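Local coordinates for transcriptional regulator (Rhodococcus sp., PDB 2O0Y), which probably acts as a DNA-binding transcription factor of the IclR family, with a helix-turn-helix domain and a GAF-like C-terminal domain, at residues B[221-226]-B[246-251]. Numbering follows the deposited sequence.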
loop_
_atom_site.group_PDB
_atom_site.type_symbol
_atom_site.label_atom_id
_atom_site.label_comp_id
_atom_site.label_asym_id
_atom_site.label_seq_id
_atom_site.Cartn_x
_atom_site.Cartn_y
_atom_site.Cartn_z
ATOM N N ALA B 221 -0.487 13.740 -10.451
ATOM C CA ALA B 221 0.579 13.185 -11.296
ATOM C C ALA B 221 1.130 14.316 -12.122
ATOM O O ALA B 221 0.579 15.413 -12.114
ATOM C CB ALA B 221 0.028 12.067 -12.213
ATOM N N ALA B 222 2.230 14.062 -12.827
ATOM C CA ALA B 222 2.862 15.099 -13.648
ATOM C C ALA B 222 3.107 14.502 -15.027
ATOM O O ALA B 222 3.814 13.496 -15.163
ATOM C CB ALA B 222 4.142 15.518 -13.011
ATOM N N LEU B 223 2.462 15.047 -16.049
ATOM C CA LEU B 223 2.668 14.570 -17.393
ATOM C C LEU B 223 3.946 15.238 -17.928
ATOM O O LEU B 223 4.003 16.472 -18.058
ATOM C CB LEU B 223 1.487 14.952 -18.269
ATOM C CG LEU B 223 1.552 14.487 -19.733
ATOM C CD1 LEU B 223 1.366 12.932 -19.795
ATOM C CD2 LEU B 223 0.461 15.120 -20.563
ATOM N N THR B 224 4.954 14.441 -18.286
ATOM C CA THR B 224 6.262 15.003 -18.485
ATOM C C THR B 224 6.952 14.581 -19.807
ATOM O O THR B 224 7.023 13.400 -20.098
ATOM C CB THR B 224 7.140 14.612 -17.296
ATOM O OG1 THR B 224 6.472 15.035 -16.084
ATOM C CG2 THR B 224 8.510 15.300 -17.352
ATOM N N LEU B 225 7.542 15.553 -20.529
ATOM C CA LEU B 225 8.464 15.262 -21.657
ATOM C C LEU B 225 9.886 15.371 -21.148
ATOM O O LEU B 225 10.187 16.298 -20.437
ATOM C CB LEU B 225 8.299 16.322 -22.749
ATOM C CG LEU B 225 6.954 16.560 -23.414
ATOM C CD1 LEU B 225 7.177 17.554 -24.536
ATOM C CD2 LEU B 225 6.380 15.249 -23.983
ATOM N N GLY B 226 10.765 14.422 -21.461
ATOM C CA GLY B 226 12.190 14.598 -21.152
ATOM C C GLY B 226 12.957 14.184 -22.362
ATOM O O GLY B 226 12.563 13.232 -23.059
ATOM N N ALA B 246 -2.486 20.528 -23.978
ATOM C CA ALA B 246 -3.736 19.901 -24.447
ATOM C C ALA B 246 -3.879 18.489 -23.911
ATOM O O ALA B 246 -4.955 18.097 -23.490
ATOM C CB ALA B 246 -3.795 19.891 -25.962
ATOM N N ALA B 247 -2.797 17.721 -23.961
ATOM C CA ALA B 247 -2.816 16.313 -23.505
ATOM C C ALA B 247 -3.136 16.247 -22.037
ATOM O O ALA B 247 -3.944 15.413 -21.595
ATOM C CB ALA B 247 -1.433 15.687 -23.765
ATOM N N ALA B 248 -2.481 17.095 -21.249
ATOM C CA ALA B 248 -2.744 17.112 -19.796
ATOM C C ALA B 248 -4.233 17.417 -19.514
ATOM O O ALA B 248 -4.896 16.788 -18.680
ATOM C CB ALA B 248 -1.823 18.144 -19.108
ATOM N N GLU B 249 -4.764 18.389 -20.234
ATOM C CA GLU B 249 -6.145 18.807 -20.049
ATOM C C GLU B 249 -7.051 17.612 -20.353
ATOM O O GLU B 249 -7.963 17.323 -19.588
ATOM C CB GLU B 249 -6.465 19.975 -20.983
ATOM C CG GLU B 249 -5.770 21.287 -20.561
ATOM C CD GLU B 249 -6.044 22.504 -21.476
ATOM O OE1 GLU B 249 -6.692 22.342 -22.551
ATOM O OE2 GLU B 249 -5.587 23.631 -21.113
ATOM N N GLU B 250 -6.807 16.949 -21.487
ATOM C CA GLU B 250 -7.598 15.786 -21.935
ATOM C C GLU B 250 -7.521 14.618 -20.957
ATOM O O GLU B 250 -8.510 13.991 -20.679
ATOM C CB GLU B 250 -7.125 15.333 -23.308
ATOM C CG GLU B 250 -7.494 16.344 -24.432
ATOM C CD GLU B 250 -6.684 16.165 -25.694
ATOM O OE1 GLU B 250 -6.188 15.064 -25.949
ATOM O OE2 GLU B 250 -6.540 17.143 -26.460
ATOM N N ILE B 251 -6.316 14.313 -20.468
ATOM C CA ILE B 251 -6.098 13.226 -19.488
ATOM C C ILE B 251 -6.785 13.541 -18.142
ATOM O O ILE B 251 -7.430 12.670 -17.522
ATOM C CB ILE B 251 -4.549 12.959 -19.306
ATOM C CG1 ILE B 251 -3.974 12.298 -20.568
ATOM C CG2 ILE B 251 -4.291 12.091 -18.116
ATOM C CD1 ILE B 251 -2.416 12.375 -20.601
#
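Leu223 of strand 219-228 packs against Ala247, Ala248 and Ile251 of helix 237-254, in the IclR C-terminal domain of the GAF clan. The motif is a helix lying over one face of an antiparallel sheet. The strand and helix segments run roughly antiparallel, at 151°, and their axes come within 9.5 Å. Leu223 and Ala248 are the closest backbone pair, with their CA atoms 6.4 Å apart.

The contact across the two segments is apolar. Within 221-226, Leu223 alone touches 246-251; Leu225 meets Tyr240 and Thr244, earlier in the same helix. CG of Leu223 stands anti to the backbone N (chi1 -179°), which carries the fork out from the sheet to the helix. CD2 meets both alanines, 3.8 Å from Ala247 CB and 4.1 Å from Ala248 CB, and also approaches Ile251 CD1. The small alanine side chains probably let the leucine come close to the helix backbone, and CD2 is 3.6 Å from Ala248 N.

Backbone hydrogen bonds hold the strand between its neighbours: Leu223 pairs with Phe210 and Ala222 with Tyr117. Ala247 and Ile251 lie one helical turn apart, joined by the Ile251 N to Ala247 O hydrogen bond of 2.8 Å. Ile102 of helix 97-110 also touches Ala247 and Ile251.

The Leu223 and Ile251 side chains cross at about a right angle and meet methyl to methyl, Leu223 CD1 lying 3.9 Å from Ile251 CD1.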